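Local atomic coordinates of putative peptidyl-arginine deiminase (Chlorobium tepidum, PDB entry 1XKN), a protein that probably hydrolyses the guanidinium group of agmatine or of peptidyl-arginine, as a deiminase of the Porphyromonas-type family. Residues W12-H24 with L43-V57. Sequence-based numbering, arbitrary orientation.
Sequences WAPHASTWLSWPH and LAYQLSRSETVNINV
L20 and V53 meet inside a beta-alpha-beta unit: strand 15-21, helix 36-50 and strand 52-57, with the two strands parallel and neighbours in a mixed sheet. Backbone hydrogen bonds tie T18, L20 and W22 to T52, N54 and N56 of the neighbouring strand, N56 N to L20 O at 2.8 Å among them.

Packing is tight on the face bearing L20, where the helix lies against the sheet. L20 CD1 sits 3.8 Å from V53 CG1 and also touches A44 CB, while its CD2 meets L43 CD2. T18 turns CG2 anti to its own N (chi1 -67° for OG1), which sets the methyl against L47 CD1 and sends OG1 to E51. There E51 OE1 is gripped from opposite faces of the carboxylate: H15 ND1 comes in at 3.0 Å on the syn side, its imidazole nearly perpendicular to the carboxylate (84°), and T18 OG1 at 2.5 Å from above the plane. H15 NE2 in turn gives to E11 O and T18 OG1 also bonds Y290 OH, which positions both donors; the other carboxylate oxygen, E51 OE2, takes S50 OG and N293 N.

On the other face the W19 indole lies over N54 CB. S17 OG, bonded to E344, is also close to N54 OD1.

The A16 end of the strand pair, where A16 and T52 are partly open to solvent, is looser: a water bridges them, donating to A16 O and accepting from T52 N. At the far end N56 ND2 points straight at S21 OG, 3.3 Å away and exactly in the amide plane, while H98 NE2 holds the same hydroxyl.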
loop_
_atom_site.group_PDB
_atom_site.type_symbol
_atom_site.label_atom_id
_atom_site.label_comp_id
_atom_site.label_asym_id
_atom_site.label_seq_id
_atom_site.Cartn_x
_atom_site.Cartn_y
_atom_site.Cartn_z
ATOM N N TRP A 12 1.032 -4.599 9.843
ATOM C CA TRP A 12 0.627 -5.826 10.517
ATOM C C TRP A 12 -0.060 -5.584 11.864
ATOM O O TRP A 12 -0.485 -6.535 12.517
ATOM C CB TRP A 12 1.828 -6.760 10.709
ATOM C CG TRP A 12 2.923 -6.179 11.542
ATOM C CD1 TRP A 12 2.955 -6.074 12.903
ATOM C CD2 TRP A 12 4.136 -5.594 11.065
ATOM N NE1 TRP A 12 4.117 -5.458 13.304
ATOM C CE2 TRP A 12 4.861 -5.155 12.194
ATOM C CE3 TRP A 12 4.686 -5.399 9.788
ATOM C CZ2 TRP A 12 6.104 -4.530 12.087
ATOM C CZ3 TRP A 12 5.923 -4.776 9.684
ATOM C CH2 TRP A 12 6.617 -4.352 10.827
ATOM N N ALA A 13 -0.167 -4.326 12.281
ATOM C CA ALA A 13 -0.839 -4.012 13.537
ATOM C C ALA A 13 -2.329 -4.257 13.316
ATOM O O ALA A 13 -2.801 -4.240 12.184
ATOM C CB ALA A 13 -0.592 -2.552 13.923
ATOM N N PRO A 14 -3.094 -4.490 14.397
ATOM C CA PRO A 14 -4.538 -4.739 14.276
ATOM C C PRO A 14 -5.280 -3.663 13.483
ATOM O O PRO A 14 -5.054 -2.469 13.685
ATOM C CB PRO A 14 -4.996 -4.799 15.733
ATOM C CG PRO A 14 -3.806 -5.389 16.423
ATOM C CD PRO A 14 -2.660 -4.616 15.800
ATOM N N HIS A 15 -6.166 -4.090 12.586
ATOM C CA HIS A 15 -6.938 -3.161 11.765
ATOM C C HIS A 15 -8.390 -3.043 12.190
ATOM O O HIS A 15 -9.007 -4.016 12.631
ATOM C CB HIS A 15 -6.975 -3.606 10.305
ATOM C CG HIS A 15 -5.640 -3.684 9.647
ATOM N ND1 HIS A 15 -5.458 -4.321 8.439
ATOM C CD2 HIS A 15 -4.427 -3.210 10.013
ATOM C CE1 HIS A 15 -4.186 -4.239 8.090
ATOM N NE2 HIS A 15 -3.539 -3.569 9.026
ATOM N N ALA A 16 -8.933 -1.846 12.023
ATOM C CA ALA A 16 -10.334 -1.600 12.305
ATOM C C ALA A 16 -11.031 -1.952 10.993
ATOM O O ALA A 16 -12.157 -2.450 10.983
ATOM C CB ALA A 16 -10.562 -0.128 12.648
ATOM N N SER A 17 -10.342 -1.688 9.884
ATOM C CA SER A 17 -10.876 -1.968 8.551
ATOM C C SER A 17 -9.791 -1.829 7.493
ATOM O O SER A 17 -8.637 -1.525 7.798
ATOM C CB SER A 17 -11.974 -0.961 8.202
ATOM O OG SER A 17 -11.398 0.278 7.794
ATOM N N THR A 18 -10.184 -2.065 6.245
ATOM C CA THR A 18 -9.308 -1.885 5.095
ATOM C C THR A 18 -10.134 -1.052 4.128
ATOM O O THR A 18 -11.329 -1.301 3.950
ATOM C CB THR A 18 -8.942 -3.201 4.384
ATOM O OG1 THR A 18 -8.121 -4.005 5.241
ATOM C CG2 THR A 18 -8.167 -2.903 3.094
ATOM N N TRP A 19 -9.499 -0.054 3.527
ATOM C CA TRP A 19 -10.173 0.810 2.570
ATOM C C TRP A 19 -9.827 0.473 1.130
ATOM O O TRP A 19 -8.708 0.060 0.824
ATOM C CB TRP A 19 -9.823 2.275 2.823
ATOM C CG TRP A 19 -10.554 2.852 3.981
ATOM C CD1 TRP A 19 -10.254 2.695 5.300
ATOM C CD2 TRP A 19 -11.758 3.626 3.929
ATOM N NE1 TRP A 19 -11.202 3.320 6.078
ATOM C CE2 TRP A 19 -12.137 3.898 5.259
ATOM C CE3 TRP A 19 -12.558 4.108 2.884
ATOM C CZ2 TRP A 19 -13.280 4.636 5.577
ATOM C CZ3 TRP A 19 -13.699 4.844 3.200
ATOM C CH2 TRP A 19 -14.047 5.097 4.539
ATOM N N LEU A 20 -10.808 0.670 0.255
ATOM C CA LEU A 20 -10.672 0.428 -1.174
ATOM C C LEU A 20 -11.415 1.530 -1.915
ATOM O O LEU A 20 -12.351 2.125 -1.379
ATOM C CB LEU A 20 -11.310 -0.907 -1.563
ATOM C CG LEU A 20 -10.815 -2.198 -0.917
ATOM C CD1 LEU A 20 -11.703 -3.351 -1.369
ATOM C CD2 LEU A 20 -9.369 -2.446 -1.311
ATOM N N SER A 21 -10.989 1.795 -3.144
ATOM C CA SER A 21 -11.640 2.778 -4.003
ATOM C C SER A 21 -12.049 1.962 -5.224
ATOM O O SER A 21 -11.209 1.616 -6.053
ATOM C CB SER A 21 -10.671 3.899 -4.403
ATOM O OG SER A 21 -10.383 4.758 -3.311
ATOM N N TRP A 22 -13.336 1.634 -5.310
ATOM C CA TRP A 22 -13.858 0.830 -6.410
ATOM C C TRP A 22 -13.426 1.385 -7.765
ATOM O O TRP A 22 -13.498 2.590 -8.001
ATOM C CB TRP A 22 -15.384 0.750 -6.325
ATOM C CG TRP A 22 -15.942 -0.426 -7.063
ATOM C CD1 TRP A 22 -16.518 -0.424 -8.303
ATOM C CD2 TRP A 22 -15.904 -1.794 -6.640
ATOM N NE1 TRP A 22 -16.835 -1.705 -8.677
ATOM C CE2 TRP A 22 -16.470 -2.567 -7.675
ATOM C CE3 TRP A 22 -15.441 -2.441 -5.484
ATOM C CZ2 TRP A 22 -16.587 -3.963 -7.594
ATOM C CZ3 TRP A 22 -15.557 -3.828 -5.402
ATOM C CH2 TRP A 22 -16.127 -4.572 -6.453
ATOM N N PRO A 23 -12.978 0.505 -8.675
ATOM C CA PRO A 23 -12.521 0.909 -10.008
ATOM C C PRO A 23 -13.594 1.405 -10.966
ATOM O O PRO A 23 -14.715 0.903 -10.980
ATOM C CB PRO A 23 -11.848 -0.352 -10.528
ATOM C CG PRO A 23 -12.722 -1.420 -9.963
ATOM C CD PRO A 23 -12.893 -0.960 -8.525
ATOM N N HIS A 24 -13.234 2.396 -11.776
ATOM C CA HIS A 24 -14.156 2.944 -12.765
ATOM C C HIS A 24 -13.416 3.694 -13.865
ATOM O O HIS A 24 -13.980 3.959 -14.922
ATOM C CB HIS A 24 -15.178 3.874 -12.097
ATOM C CG HIS A 24 -14.565 5.071 -11.440
ATOM N ND1 HIS A 24 -14.105 5.056 -10.141
ATOM C CD2 HIS A 24 -14.313 6.315 -11.914
ATOM C CE1 HIS A 24 -13.598 6.239 -9.842
ATOM N NE2 HIS A 24 -13.712 7.021 -10.901
ATOM N N LEU A 43 -10.966 -9.415 -4.058
ATOM C CA LEU A 43 -10.178 -8.781 -3.011
ATOM C C LEU A 43 -11.063 -8.378 -1.836
ATOM O O LEU A 43 -10.740 -8.655 -0.680
ATOM C CB LEU A 43 -9.466 -7.550 -3.574
ATOM C CG LEU A 43 -8.810 -6.588 -2.582
ATOM C CD1 LEU A 43 -7.773 -7.314 -1.743
ATOM C CD2 LEU A 43 -8.169 -5.441 -3.355
ATOM N N ALA A 44 -12.181 -7.723 -2.135
ATOM C CA ALA A 44 -13.104 -7.291 -1.094
ATOM C C ALA A 44 -13.625 -8.494 -0.318
ATOM O O ALA A 44 -13.745 -8.445 0.906
ATOM C CB ALA A 44 -14.264 -6.513 -1.708
ATOM N N TYR A 45 -13.920 -9.581 -1.028
ATOM C CA TYR A 45 -14.412 -10.789 -0.379
ATOM C C TYR A 45 -13.371 -11.343 0.584
ATOM O O TYR A 45 -13.674 -11.607 1.748
ATOM C CB TYR A 45 -14.766 -11.864 -1.408
ATOM C CG TYR A 45 -15.035 -13.211 -0.776
ATOM C CD1 TYR A 45 -16.153 -13.416 0.036
ATOM C CD2 TYR A 45 -14.151 -14.275 -0.960
ATOM C CE1 TYR A 45 -16.378 -14.648 0.652
ATOM C CE2 TYR A 45 -14.370 -15.507 -0.349
ATOM C CZ TYR A 45 -15.484 -15.685 0.454
ATOM O OH TYR A 45 -15.700 -16.900 1.060
ATOM N N GLN A 46 -12.143 -11.526 0.103
ATOM C CA GLN A 46 -11.089 -12.045 0.968
ATOM C C GLN A 46 -10.919 -11.142 2.187
ATOM O O GLN A 46 -10.770 -11.624 3.307
ATOM C CB GLN A 46 -9.763 -12.156 0.206
ATOM C CG GLN A 46 -9.688 -13.324 -0.766
ATOM C CD GLN A 46 -9.982 -14.662 -0.104
ATOM O OE1 GLN A 46 -9.582 -14.906 1.031
ATOM N NE2 GLN A 46 -10.672 -15.539 -0.824
ATOM N N LEU A 47 -10.946 -9.830 1.975
ATOM C CA LEU A 47 -10.798 -8.900 3.085
ATOM C C LEU A 47 -11.956 -8.997 4.070
ATOM O O LEU A 47 -11.756 -8.879 5.282
ATOM C CB LEU A 47 -10.689 -7.463 2.574
ATOM C CG LEU A 47 -9.409 -7.116 1.814
ATOM C CD1 LEU A 47 -9.552 -5.743 1.186
ATOM C CD2 LEU A 47 -8.216 -7.161 2.755
ATOM N N SER A 48 -13.164 -9.221 3.557
ATOM C CA SER A 48 -14.337 -9.309 4.424
ATOM C C SER A 48 -14.302 -10.534 5.338
ATOM O O SER A 48 -15.052 -10.608 6.306
ATOM C CB SER A 48 -15.634 -9.301 3.596
ATOM O OG SER A 48 -15.809 -10.492 2.853
ATOM N N ARG A 49 -13.433 -11.489 5.031
ATOM C CA ARG A 49 -13.306 -12.682 5.858
ATOM C C ARG A 49 -12.520 -12.319 7.113
ATOM O O ARG A 49 -12.644 -12.964 8.157
ATOM C CB ARG A 49 -12.547 -13.776 5.103
ATOM C CG ARG A 49 -13.244 -14.300 3.864
ATOM C CD ARG A 49 -12.362 -15.326 3.173
ATOM N NE ARG A 49 -12.047 -16.439 4.067
ATOM C CZ ARG A 49 -10.884 -17.081 4.081
ATOM N NH1 ARG A 49 -9.915 -16.719 3.248
ATOM N NH2 ARG A 49 -10.686 -18.085 4.926
ATOM N N SER A 50 -11.727 -11.259 6.998
ATOM C CA SER A 50 -10.853 -10.805 8.070
ATOM C C SER A 50 -11.317 -9.600 8.880
ATOM O O SER A 50 -11.169 -9.569 10.104
ATOM C CB SER A 50 -9.477 -10.492 7.472
ATOM O OG SER A 50 -8.632 -9.842 8.402
ATOM N N GLU A 51 -11.879 -8.607 8.200
ATOM C CA GLU A 51 -12.285 -7.393 8.883
ATOM C C GLU A 51 -13.267 -6.581 8.049
ATOM O O GLU A 51 -13.684 -7.001 6.965
ATOM C CB GLU A 51 -11.034 -6.548 9.168
ATOM C CG GLU A 51 -10.348 -6.025 7.891
ATOM C CD GLU A 51 -8.828 -6.082 7.938
ATOM O OE1 GLU A 51 -8.179 -5.103 7.505
ATOM O OE2 GLU A 51 -8.273 -7.110 8.383
ATOM N N THR A 52 -13.634 -5.417 8.575
ATOM C CA THR A 52 -14.542 -4.501 7.898
ATOM C C THR A 52 -13.857 -3.983 6.641
ATOM O O THR A 52 -12.646 -3.735 6.638
ATOM C CB THR A 52 -14.875 -3.295 8.797
ATOM O OG1 THR A 52 -15.516 -3.753 9.996
ATOM C CG2 THR A 52 -15.795 -2.324 8.069
ATOM N N VAL A 53 -14.635 -3.829 5.576
ATOM C CA VAL A 53 -14.118 -3.325 4.310
ATOM C C VAL A 53 -14.904 -2.068 3.944
ATOM O O VAL A 53 -16.118 -2.118 3.750
ATOM C CB VAL A 53 -14.288 -4.364 3.178
ATOM C CG1 VAL A 53 -13.618 -3.867 1.909
ATOM C CG2 VAL A 53 -13.702 -5.701 3.610
ATOM N N ASN A 54 -14.206 -0.938 3.880
ATOM C CA ASN A 54 -14.822 0.334 3.526
ATOM C C ASN A 54 -14.502 0.607 2.066
ATOM O O ASN A 54 -13.333 0.702 1.693
ATOM C CB ASN A 54 -14.268 1.453 4.413
ATOM C CG ASN A 54 -14.726 1.334 5.855
ATOM O OD1 ASN A 54 -13.914 1.199 6.774
ATOM N ND2 ASN A 54 -16.032 1.385 6.058
ATOM N N ILE A 55 -15.539 0.734 1.243
ATOM C CA ILE A 55 -15.348 0.950 -0.187
ATOM C C ILE A 55 -15.888 2.283 -0.686
ATOM O O ILE A 55 -17.045 2.626 -0.441
ATOM C CB ILE A 55 -16.020 -0.179 -1.000
ATOM C CG1 ILE A 55 -15.481 -1.536 -0.533
ATOM C CG2 ILE A 55 -15.771 0.030 -2.492
ATOM C CD1 ILE A 55 -16.051 -2.721 -1.279
ATOM N N ASN A 56 -15.046 3.028 -1.398
ATOM C CA ASN A 56 -15.450 4.312 -1.951
ATOM C C ASN A 56 -16.071 4.103 -3.326
ATOM O O ASN A 56 -15.482 3.452 -4.192
ATOM C CB ASN A 56 -14.252 5.257 -2.096
ATOM C CG ASN A 56 -13.608 5.597 -0.777
ATOM O OD1 ASN A 56 -14.288 5.909 0.197
ATOM N ND2 ASN A 56 -12.280 5.564 -0.746
ATOM N N VAL A 57 -17.266 4.650 -3.514
ATOM C CA VAL A 57 -17.967 4.560 -4.789
ATOM C C VAL A 57 -18.485 5.952 -5.135
ATOM O O VAL A 57 -18.674 6.789 -4.251
ATOM C CB VAL A 57 -19.149 3.569 -4.729
ATOM C CG1 VAL A 57 -18.627 2.147 -4.567
ATOM C CG2 VAL A 57 -20.072 3.927 -3.574
HETATM O O HOH W 1 -13.108 -4.856 11.558
HETATM O O HOH W 2 -14.763 -1.177 11.742
HETATM O O HOH W 3 -14.251 4.677 -6.458
#